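Local coordinates for protein lipid II:glycine glycyltransferase (Staphylococcus aureus, PDB 6SNR) that probably adds the first glycine of the pentaglycine cross-bridge to lipid II, using glycyl-tRNA as donor, during staphylococcal peptidoglycan synthesis, at residues Asp185-Met196 and Ile210-Asp218; Thr351-Asn359 and Leu370-Leu381. One frame throughout, in Å; residues are numbered along the deposited sequence.

Interaction 1. Residues Asp185-Met196 and Ile210-Asp218; sequences DREGLKTFAELM and ISYFENIYD
Two helices packed side by side on one face of a GNAT-like sheet meet here, with Leu189 of 185-196 fitted as a knob into a hole lined by Ile210, Phe213, Glu214 and Tyr217 of 210-218. The helix axes come within 9.6 Å and cross at 129°, nearer antiparallel than parallel. Within the hole, Leu189 CD1 presses on the aliphatic part of Glu214, 3.7 Å from CG, and also touches CB of Tyr217. Farther along, Ala193 CB packs at 4.1 Å against Ile210 CB, and this small residue lets the backbones approach closely. Deeper toward the sheet, the edge of Phe192 stands on Phe213 in a T-shaped pair, centroids 5.2 Å apart and planes at 85°; CE2 of Phe192 sits over the centre of the Phe213 ring, whose opposite face is covered by Tyr212. Leu308 of strand 302-312 touches both phenylalanines, so the pair joins the helices to the sheet below. Such a helical pair, set between strands 180-183 and 226-233, is consistent with the α1-α2 pair of the GNAT fold. At the exposed rim, Arg186 runs nearly straight, its CG anti to the backbone N (chi1 -169°), and carries its guanidinium to two carboxylates. NE donates to Asp218 OD1 at 2.8 Å and NH1 to Asp218 OD2 at 2.9 Å; both oxygens offer their syn lone pairs, and the two groups lie almost coplanar. Glu214 instead stacks its carboxylate over one guanidinium face, where OE2 lies 3.5 Å from NH2 and attracts through charge alone. A water donates to that same OE2 and to the carbonyl O of Arg186, tying the acid to the backbone at the start of 185-196.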
loop_
_atom_site.group_PDB
_atom_site.type_symbol
_atom_site.label_atom_id
_atom_site.label_comp_id
_atom_site.label_asym_id
_atom_site.label_seq_id
_atom_site.Cartn_x
_atom_site.Cartn_y
_atom_site.Cartn_z
ATOM N N ASP A 185 7.470 3.083 14.531
ATOM C CA ASP A 185 7.276 1.878 15.334
ATOM C C ASP A 185 5.851 1.782 15.881
ATOM O O ASP A 185 4.941 2.583 15.586
ATOM C CB ASP A 185 8.285 1.853 16.501
ATOM C CG ASP A 185 8.147 3.058 17.429
ATOM O OD1 ASP A 185 7.104 3.717 17.421
ATOM O OD2 ASP A 185 9.116 3.352 18.151
ATOM N N ARG A 186 5.604 0.773 16.697
ATOM C CA ARG A 186 4.266 0.616 17.233
ATOM C C ARG A 186 3.732 1.848 17.966
ATOM O O ARG A 186 2.548 2.185 17.844
ATOM C CB ARG A 186 4.215 -0.606 18.160
ATOM C CG ARG A 186 2.816 -0.990 18.558
ATOM C CD ARG A 186 2.859 -2.169 19.544
ATOM N NE ARG A 186 1.565 -2.812 19.684
ATOM C CZ ARG A 186 0.672 -2.612 20.658
ATOM N NH1 ARG A 186 -0.467 -3.290 20.644
ATOM N NH2 ARG A 186 0.874 -1.713 21.618
ATOM N N GLU A 187 4.594 2.509 18.739
ATOM C CA GLU A 187 4.192 3.724 19.456
ATOM C C GLU A 187 3.731 4.822 18.478
ATOM O O GLU A 187 2.858 5.615 18.812
ATOM C CB GLU A 187 5.317 4.237 20.361
ATOM C CG GLU A 187 4.841 5.245 21.399
ATOM C CD GLU A 187 3.953 4.606 22.464
ATOM O OE1 GLU A 187 4.433 3.680 23.160
ATOM O OE2 GLU A 187 2.780 5.029 22.604
ATOM N N GLY A 188 4.277 4.802 17.264
ATOM C CA GLY A 188 3.846 5.714 16.180
ATOM C C GLY A 188 2.387 5.596 15.776
ATOM O O GLY A 188 1.786 6.515 15.144
ATOM N N LEU A 189 1.747 4.467 16.112
ATOM C CA LEU A 189 0.364 4.278 15.710
ATOM C C LEU A 189 -0.606 5.247 16.388
ATOM O O LEU A 189 -1.713 5.425 15.909
ATOM C CB LEU A 189 -0.119 2.814 15.925
ATOM C CG LEU A 189 0.585 1.809 14.996
ATOM C CD1 LEU A 189 0.395 0.366 15.491
ATOM C CD2 LEU A 189 0.186 1.937 13.527
ATOM N N LYS A 190 -0.205 5.850 17.519
ATOM C CA LYS A 190 -1.073 6.812 18.198
ATOM C C LYS A 190 -1.163 8.092 17.394
ATOM O O LYS A 190 -2.261 8.562 17.146
ATOM C CB LYS A 190 -0.623 7.110 19.626
ATOM C CG LYS A 190 -0.998 6.025 20.632
ATOM C CD LYS A 190 -0.574 6.377 22.055
ATOM C CE LYS A 190 -1.157 7.711 22.514
ATOM N NZ LYS A 190 -1.029 7.936 23.988
ATOM N N THR A 191 -0.022 8.543 16.881
ATOM C CA THR A 191 0.031 9.633 15.892
ATOM C C THR A 191 -0.773 9.269 14.637
ATOM O O THR A 191 -1.610 10.040 14.140
ATOM C CB THR A 191 1.503 9.980 15.558
ATOM O OG1 THR A 191 2.165 10.465 16.750
ATOM C CG2 THR A 191 1.573 11.073 14.451
ATOM N N PHE A 192 -0.552 8.070 14.108
ATOM C CA PHE A 192 -1.311 7.662 12.930
ATOM C C PHE A 192 -2.825 7.680 13.102
ATOM O O PHE A 192 -3.586 8.116 12.246
ATOM C CB PHE A 192 -0.858 6.250 12.527
ATOM C CG PHE A 192 -1.480 5.781 11.257
ATOM C CD1 PHE A 192 -1.132 6.370 10.059
ATOM C CD2 PHE A 192 -2.437 4.774 11.265
ATOM C CE1 PHE A 192 -1.685 5.954 8.880
ATOM C CE2 PHE A 192 -3.027 4.374 10.076
ATOM C CZ PHE A 192 -2.653 4.948 8.883
ATOM N N ALA A 193 -3.298 7.154 14.231
ATOM C CA ALA A 193 -4.744 7.107 14.446
ATOM C C ALA A 193 -5.349 8.502 14.520
ATOM O O ALA A 193 -6.490 8.714 14.082
ATOM C CB ALA A 193 -5.058 6.329 15.723
ATOM N N GLU A 194 -4.599 9.445 15.092
ATOM C CA GLU A 194 -5.018 10.850 15.166
ATOM C C GLU A 194 -5.153 11.444 13.765
ATOM O O GLU A 194 -6.132 12.119 13.442
ATOM C CB GLU A 194 -4.013 11.671 15.991
ATOM C CG GLU A 194 -3.992 11.333 17.483
ATOM C CD GLU A 194 -3.041 12.212 18.290
ATOM O OE1 GLU A 194 -3.194 13.453 18.225
ATOM O OE2 GLU A 194 -2.153 11.671 19.000
ATOM N N LEU A 195 -4.159 11.190 12.918
ATOM C CA LEU A 195 -4.220 11.649 11.551
ATOM C C LEU A 195 -5.397 11.028 10.795
ATOM O O LEU A 195 -6.049 11.676 9.976
ATOM C CB LEU A 195 -2.888 11.334 10.836
ATOM C CG LEU A 195 -1.654 12.084 11.316
ATOM C CD1 LEU A 195 -0.403 11.496 10.688
ATOM C CD2 LEU A 195 -1.776 13.561 10.963
ATOM N N MET A 196 -5.679 9.761 11.077
ATOM C CA MET A 196 -6.741 9.064 10.398
ATOM C C MET A 196 -8.096 9.630 10.798
ATOM O O MET A 196 -8.996 9.684 9.969
ATOM C CB MET A 196 -6.656 7.565 10.696
ATOM C CG MET A 196 -7.742 6.744 10.015
ATOM S SD MET A 196 -7.567 6.777 8.220
ATOM C CE MET A 196 -6.093 5.802 7.974
ATOM N N ILE A 210 -7.258 3.046 17.153
ATOM C CA ILE A 210 -5.879 2.560 17.257
ATOM C C ILE A 210 -5.759 1.032 17.368
ATOM O O ILE A 210 -4.823 0.445 16.802
ATOM C CB ILE A 210 -5.086 3.234 18.398
ATOM C CG1 ILE A 210 -3.618 2.830 18.344
ATOM C CG2 ILE A 210 -5.669 2.908 19.769
ATOM C CD1 ILE A 210 -2.741 3.642 19.263
ATOM N N SER A 211 -6.675 0.406 18.113
ATOM C CA SER A 211 -6.651 -1.045 18.307
ATOM C C SER A 211 -6.756 -1.819 16.995
ATOM O O SER A 211 -6.170 -2.903 16.849
ATOM C CB SER A 211 -7.803 -1.476 19.237
ATOM O OG SER A 211 -7.543 -0.961 20.515
ATOM N N TYR A 212 -7.519 -1.255 16.063
ATOM C CA TYR A 212 -7.713 -1.831 14.741
ATOM C C TYR A 212 -6.387 -1.860 13.955
ATOM O O TYR A 212 -6.028 -2.859 13.324
ATOM C CB TYR A 212 -8.799 -1.073 13.965
ATOM C CG TYR A 212 -8.922 -1.539 12.524
ATOM C CD1 TYR A 212 -8.142 -0.962 11.507
ATOM C CD2 TYR A 212 -9.794 -2.554 12.175
ATOM C CE1 TYR A 212 -8.237 -1.403 10.200
ATOM C CE2 TYR A 212 -9.891 -3.000 10.876
ATOM C CZ TYR A 212 -9.117 -2.417 9.889
ATOM O OH TYR A 212 -9.243 -2.859 8.594
ATOM N N PHE A 213 -5.631 -0.771 14.032
ATOM C CA PHE A 213 -4.337 -0.720 13.372
ATOM C C PHE A 213 -3.265 -1.539 14.107
ATOM O O PHE A 213 -2.390 -2.149 13.495
ATOM C CB PHE A 213 -3.941 0.755 13.131
ATOM C CG PHE A 213 -4.915 1.483 12.265
ATOM C CD1 PHE A 213 -5.069 1.124 10.935
ATOM C CD2 PHE A 213 -5.690 2.512 12.761
ATOM C CE1 PHE A 213 -5.994 1.754 10.135
ATOM C CE2 PHE A 213 -6.608 3.156 11.957
ATOM C CZ PHE A 213 -6.761 2.783 10.641
ATOM N N GLU A 214 -3.317 -1.558 15.436
ATOM C CA GLU A 214 -2.407 -2.352 16.207
ATOM C C GLU A 214 -2.549 -3.861 15.866
ATOM O O GLU A 214 -1.564 -4.543 15.789
ATOM C CB GLU A 214 -2.635 -2.086 17.706
ATOM C CG GLU A 214 -1.936 -0.812 18.176
ATOM C CD GLU A 214 -2.298 -0.417 19.596
ATOM O OE1 GLU A 214 -3.358 -0.852 20.105
ATOM O OE2 GLU A 214 -1.533 0.375 20.177
ATOM N N ASN A 215 -3.764 -4.295 15.626
ATOM C CA ASN A 215 -4.058 -5.706 15.317
ATOM C C ASN A 215 -3.364 -6.134 14.027
ATOM O O ASN A 215 -2.692 -7.153 13.964
ATOM C CB ASN A 215 -5.547 -5.854 15.151
ATOM C CG ASN A 215 -5.968 -7.275 14.836
ATOM O OD1 ASN A 215 -5.687 -8.182 15.612
ATOM N ND2 ASN A 215 -6.677 -7.460 13.727
ATOM N N ILE A 216 -3.454 -5.285 13.028
ATOM C CA ILE A 216 -2.715 -5.564 11.780
ATOM C C ILE A 216 -1.188 -5.443 11.952
ATOM O O ILE A 216 -0.366 -6.321 11.579
ATOM C CB ILE A 216 -3.286 -4.701 10.620
ATOM C CG1 ILE A 216 -3.267 -3.203 10.912
ATOM C CG2 ILE A 216 -4.738 -5.046 10.322
ATOM C CD1 ILE A 216 -4.011 -2.377 9.882
ATOM N N TYR A 217 -0.742 -4.356 12.553
ATOM C CA TYR A 217 0.668 -4.143 12.664
ATOM C C TYR A 217 1.439 -5.208 13.460
ATOM O O TYR A 217 2.512 -5.673 13.033
ATOM C CB TYR A 217 0.890 -2.722 13.234
ATOM C CG TYR A 217 2.332 -2.263 13.305
ATOM C CD1 TYR A 217 2.938 -1.602 12.231
ATOM C CD2 TYR A 217 3.082 -2.442 14.445
ATOM C CE1 TYR A 217 4.261 -1.176 12.303
ATOM C CE2 TYR A 217 4.399 -2.006 14.536
ATOM C CZ TYR A 217 4.992 -1.355 13.459
ATOM O OH TYR A 217 6.299 -0.900 13.538
ATOM N N ASP A 218 0.906 -5.585 14.623
ATOM C CA ASP A 218 1.558 -6.499 15.534
ATOM C C ASP A 218 1.752 -7.900 14.958
ATOM O O ASP A 218 2.675 -8.613 15.338
ATOM C CB ASP A 218 0.730 -6.642 16.818
ATOM C CG ASP A 218 0.746 -5.403 17.703
ATOM O OD1 ASP A 218 1.569 -4.484 17.499
ATOM O OD2 ASP A 218 -0.112 -5.351 18.611
HETATM O O HOH W 1 0.438 2.195 20.007
#

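Interaction 2. Residues Thr351-Asn359 and Leu370-Leu381; sequences TYDFGGTDN and LWAFKKVWGTYL
Polar contacts converge on Lys374, whose ammonium reaches from helix 368-374 across to the end of strand 351-356. From CG onward the chain is extended, passing CB of Phe354 on its way, and NZ donates to Phe354 O and to Gly356 O, each at 2.8 Å. It approaches the Phe354 carbonyl from above its plane and the Gly356 carbonyl with a smaller tilt. This buried charge is thus gripped by two backbone oxygens that flank Gly355, fixing the course of the chain where the strand ends; the Asx turn from Asp353 OD1 to Gly355 N braces the same bend. On the second segment, Thr379 OG1 donates to Lys374 O at 2.8 Å and draws the chain back after the helix.

Aromatic contacts centre on Phe354. One edge of its ring points at the face of Phe373 in an offset edge-to-face pair, centroids 5.5 Å apart and planes at 84°. CZ of Phe354 lies 3.5 Å from CB of Trp377, and the Phe354 ring is nearly parallel to the five-membered ring of Trp377 but displaced so far that the two barely overlap. Tyr352 lies over one face of the Phe354 ring.

Apolar and mixed contacts flank this cluster. Thr379 CG2 touches Phe354 CD1 at 3.7 Å. Beyond the strand, Thr357 OG1 donates to Asp358 O while sitting at the edge of the Trp371 indole, 3.6 Å from CE3, and Thr357 CG2 meets Leu381 CD1. Leu381 CD2 lies against the amide of Asn359.

Strand 351-356 and helix 368-374 run almost antiparallel, and the chain then returns as strand 380-383, parallel to the first with 146-151 between them: a beta-alpha-beta crossover, consistent with the β5-α4 region of GNAT-like acyltransferases.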
loop_
_atom_site.group_PDB
_atom_site.type_symbol
_atom_site.label_atom_id
_atom_site.label_comp_id
_atom_site.label_asym_id
_atom_site.label_seq_id
_atom_site.Cartn_x
_atom_site.Cartn_y
_atom_site.Cartn_z
ATOM N N THR A 351 6.482 -4.518 -7.232
ATOM C CA THR A 351 5.236 -3.799 -7.447
ATOM C C THR A 351 4.772 -3.132 -6.158
ATOM O O THR A 351 5.024 -3.627 -5.080
ATOM C CB THR A 351 4.093 -4.681 -8.012
ATOM O OG1 THR A 351 3.937 -5.841 -7.197
ATOM C CG2 THR A 351 4.406 -5.113 -9.428
ATOM N N TYR A 352 4.082 -2.021 -6.309
ATOM C CA TYR A 352 3.566 -1.189 -5.218
ATOM C C TYR A 352 2.089 -0.945 -5.524
ATOM O O TYR A 352 1.709 -0.281 -6.497
ATOM C CB TYR A 352 4.362 0.105 -5.151
ATOM C CG TYR A 352 4.020 1.072 -4.060
ATOM C CD1 TYR A 352 3.022 2.050 -4.220
ATOM C CD2 TYR A 352 4.741 1.085 -2.882
ATOM C CE1 TYR A 352 2.737 2.959 -3.221
ATOM C CE2 TYR A 352 4.469 1.986 -1.883
ATOM C CZ TYR A 352 3.481 2.934 -2.055
ATOM O OH TYR A 352 3.207 3.834 -1.067
ATOM N N ASP A 353 1.217 -1.602 -4.751
ATOM C CA ASP A 353 -0.202 -1.696 -5.027
ATOM C C ASP A 353 -0.974 -0.682 -4.183
ATOM O O ASP A 353 -1.023 -0.750 -2.940
ATOM C CB ASP A 353 -0.624 -3.159 -4.724
ATOM C CG ASP A 353 -2.019 -3.485 -5.139
ATOM O OD1 ASP A 353 -2.847 -2.590 -5.368
ATOM O OD2 ASP A 353 -2.297 -4.703 -5.174
ATOM N N PHE A 354 -1.624 0.278 -4.856
ATOM C CA PHE A 354 -2.455 1.268 -4.186
ATOM C C PHE A 354 -3.856 0.796 -3.821
ATOM O O PHE A 354 -4.647 1.568 -3.283
ATOM C CB PHE A 354 -2.615 2.496 -5.084
ATOM C CG PHE A 354 -1.437 3.424 -5.076
ATOM C CD1 PHE A 354 -0.399 3.241 -5.963
ATOM C CD2 PHE A 354 -1.446 4.569 -4.291
ATOM C CE1 PHE A 354 0.673 4.119 -5.992
ATOM C CE2 PHE A 354 -0.366 5.475 -4.333
ATOM C CZ PHE A 354 0.672 5.243 -5.178
ATOM N N GLY A 355 -4.187 -0.449 -4.174
ATOM C CA GLY A 355 -5.478 -1.034 -3.887
ATOM C C GLY A 355 -6.565 -0.654 -4.889
ATOM O O GLY A 355 -6.273 -0.228 -5.999
ATOM N N GLY A 356 -7.823 -0.746 -4.439
ATOM C CA GLY A 356 -8.942 -0.810 -5.347
ATOM C C GLY A 356 -9.323 0.452 -6.100
ATOM O O GLY A 356 -9.117 1.560 -5.620
ATOM N N THR A 357 -9.981 0.211 -7.215
ATOM C CA THR A 357 -10.550 1.279 -8.048
ATOM C C THR A 357 -11.620 0.700 -8.933
ATOM O O THR A 357 -11.578 -0.454 -9.300
ATOM C CB THR A 357 -9.425 1.944 -8.882
ATOM O OG1 THR A 357 -9.933 3.166 -9.500
ATOM C CG2 THR A 357 -8.880 1.054 -9.942
ATOM N N ASP A 358 -12.554 1.566 -9.381
ATOM C CA ASP A 358 -13.246 1.377 -10.625
ATOM C C ASP A 358 -12.388 1.822 -11.811
ATOM O O ASP A 358 -11.465 2.615 -11.666
ATOM C CB ASP A 358 -14.555 2.235 -10.644
ATOM C CG ASP A 358 -15.628 1.732 -9.706
ATOM O OD1 ASP A 358 -15.730 0.495 -9.414
ATOM O OD2 ASP A 358 -16.471 2.581 -9.271
ATOM N N ASN A 359 -12.690 1.257 -12.974
ATOM C CA ASN A 359 -12.004 1.656 -14.212
ATOM C C ASN A 359 -12.608 2.954 -14.768
ATOM O O ASN A 359 -13.660 2.891 -15.352
ATOM C CB ASN A 359 -12.124 0.574 -15.258
ATOM C CG ASN A 359 -11.289 0.859 -16.521
ATOM O OD1 ASN A 359 -10.640 1.890 -16.611
ATOM N ND2 ASN A 359 -11.295 -0.060 -17.486
ATOM N N LEU A 370 -10.711 7.999 -5.655
ATOM C CA LEU A 370 -9.669 6.948 -5.684
ATOM C C LEU A 370 -8.953 6.861 -7.021
ATOM O O LEU A 370 -7.744 6.608 -7.082
ATOM C CB LEU A 370 -10.267 5.569 -5.374
ATOM C CG LEU A 370 -10.905 5.424 -3.998
ATOM C CD1 LEU A 370 -11.690 4.128 -3.890
ATOM C CD2 LEU A 370 -9.872 5.517 -2.898
ATOM N N TRP A 371 -9.718 7.031 -8.101
ATOM C CA TRP A 371 -9.142 6.955 -9.451
ATOM C C TRP A 371 -8.237 8.163 -9.695
ATOM O O TRP A 371 -7.102 7.999 -10.150
ATOM C CB TRP A 371 -10.256 6.881 -10.463
ATOM C CG TRP A 371 -9.863 7.054 -11.882
ATOM C CD1 TRP A 371 -10.052 8.189 -12.638
ATOM C CD2 TRP A 371 -9.295 6.082 -12.756
ATOM N NE1 TRP A 371 -9.623 7.974 -13.912
ATOM C CE2 TRP A 371 -9.147 6.688 -14.017
ATOM C CE3 TRP A 371 -8.892 4.742 -12.605
ATOM C CZ2 TRP A 371 -8.632 6.005 -15.102
ATOM C CZ3 TRP A 371 -8.374 4.075 -13.676
ATOM C CH2 TRP A 371 -8.238 4.704 -14.922
ATOM N N ALA A 372 -8.740 9.353 -9.340
ATOM C CA ALA A 372 -8.017 10.613 -9.543
ATOM C C ALA A 372 -6.661 10.630 -8.826
ATOM O O ALA A 372 -5.650 11.141 -9.348
ATOM C CB ALA A 372 -8.888 11.780 -9.069
ATOM N N PHE A 373 -6.658 10.082 -7.609
ATOM C CA PHE A 373 -5.486 9.962 -6.759
ATOM C C PHE A 373 -4.536 8.928 -7.344
ATOM O O PHE A 373 -3.366 9.215 -7.563
ATOM C CB PHE A 373 -5.909 9.599 -5.322
ATOM C CG PHE A 373 -4.855 8.921 -4.489
ATOM C CD1 PHE A 373 -3.576 9.413 -4.381
ATOM C CD2 PHE A 373 -5.211 7.824 -3.703
ATOM C CE1 PHE A 373 -2.626 8.784 -3.575
ATOM C CE2 PHE A 373 -4.280 7.201 -2.906
ATOM C CZ PHE A 373 -2.990 7.692 -2.827
ATOM N N LYS A 374 -5.020 7.687 -7.557
ATOM C CA LYS A 374 -4.092 6.621 -7.833
ATOM C C LYS A 374 -3.486 6.687 -9.256
ATOM O O LYS A 374 -2.358 6.278 -9.449
ATOM C CB LYS A 374 -4.771 5.259 -7.548
ATOM C CG LYS A 374 -5.144 5.150 -6.087
ATOM C CD LYS A 374 -6.086 3.957 -5.810
ATOM C CE LYS A 374 -6.630 3.955 -4.383
ATOM N NZ LYS A 374 -7.165 2.602 -3.917
ATOM N N LYS A 375 -4.234 7.276 -10.204
ATOM C CA LYS A 375 -3.816 7.251 -11.603
ATOM C C LYS A 375 -2.522 8.064 -11.881
ATOM O O LYS A 375 -1.892 7.848 -12.880
ATOM C CB LYS A 375 -4.949 7.722 -12.517
ATOM C CG LYS A 375 -5.287 9.219 -12.472
ATOM C CD LYS A 375 -6.442 9.492 -13.419
ATOM C CE LYS A 375 -6.473 10.946 -13.871
ATOM N NZ LYS A 375 -7.504 11.155 -14.927
ATOM N N VAL A 376 -2.148 8.985 -10.992
ATOM C CA VAL A 376 -0.996 9.866 -11.256
ATOM C C VAL A 376 0.333 9.340 -10.782
ATOM O O VAL A 376 1.359 9.981 -10.950
ATOM C CB VAL A 376 -1.238 11.313 -10.728
ATOM C CG1 VAL A 376 -2.476 11.920 -11.353
ATOM C CG2 VAL A 376 -1.309 11.378 -9.219
ATOM N N TRP A 377 0.329 8.140 -10.157
ATOM C CA TRP A 377 1.495 7.587 -9.536
ATOM C C TRP A 377 2.241 6.493 -10.338
ATOM O O TRP A 377 2.883 5.585 -9.758
ATOM C CB TRP A 377 1.073 7.055 -8.131
ATOM C CG TRP A 377 0.873 8.207 -7.208
ATOM C CD1 TRP A 377 -0.291 8.747 -6.823
ATOM C CD2 TRP A 377 1.907 8.964 -6.558
ATOM N NE1 TRP A 377 -0.062 9.815 -5.961
ATOM C CE2 TRP A 377 1.279 9.957 -5.781
ATOM C CE3 TRP A 377 3.314 8.915 -6.585
ATOM C CZ2 TRP A 377 2.017 10.921 -5.031
ATOM C CZ3 TRP A 377 4.035 9.844 -5.804
ATOM C CH2 TRP A 377 3.360 10.857 -5.067
ATOM N N GLY A 378 2.239 6.600 -11.668
ATOM C CA GLY A 378 2.885 5.619 -12.489
ATOM C C GLY A 378 2.253 4.217 -12.431
ATOM O O GLY A 378 2.924 3.209 -12.664
ATOM N N THR A 379 0.951 4.231 -12.222
ATOM C CA THR A 379 0.181 3.016 -12.036
ATOM C C THR A 379 -0.382 2.472 -13.313
ATOM O O THR A 379 -0.735 3.242 -14.228
ATOM C CB THR A 379 -1.005 3.283 -11.107
ATOM O OG1 THR A 379 -1.709 4.464 -11.524
ATOM C CG2 THR A 379 -0.540 3.455 -9.655
ATOM N N TYR A 380 -0.516 1.142 -13.369
ATOM C CA TYR A 380 -1.343 0.517 -14.365
ATOM C C TYR A 380 -2.516 -0.153 -13.701
ATOM O O TYR A 380 -2.462 -0.493 -12.516
ATOM C CB TYR A 380 -0.583 -0.494 -15.210
ATOM C CG TYR A 380 -0.135 -1.738 -14.460
ATOM C CD1 TYR A 380 1.102 -1.755 -13.858
ATOM C CD2 TYR A 380 -0.935 -2.873 -14.381
ATOM C CE1 TYR A 380 1.553 -2.834 -13.169
ATOM C CE2 TYR A 380 -0.446 -4.006 -13.693
ATOM C CZ TYR A 380 0.798 -3.944 -13.094
ATOM O OH TYR A 380 1.379 -4.984 -12.369
ATOM N N LEU A 381 -3.618 -0.234 -14.435
ATOM C CA LEU A 381 -4.807 -0.901 -13.923
ATOM C C LEU A 381 -4.679 -2.403 -14.056
ATOM O O LEU A 381 -4.482 -2.934 -15.164
ATOM C CB LEU A 381 -6.017 -0.447 -14.732
ATOM C CG LEU A 381 -7.338 -1.068 -14.385
ATOM C CD1 LEU A 381 -7.842 -0.396 -13.132
ATOM C CD2 LEU A 381 -8.278 -0.901 -15.584
#

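Overall arrangement
Interactions 1 and 2 follow one another along the chain, the first closing before the second opens, and their centres lie about 24 Å apart, with nearest atoms about 11 Å apart and no direct touch. Both are built on the mixed sheet that runs from strand 180-183 to strand 380-383. Interaction 1 joins helices 189-202 and 210-220, which pack on strands 226-233, 302-312 and 315-323; interaction 2 ties strand 351-356 to helix 368-374 nearer the other end. Between them the chain inserts the long helices 235-262 and 267-297. The two contacts therefore lie in separate parts of what appears to be one GNAT-like domain of the aminoacyl-transferring enzyme.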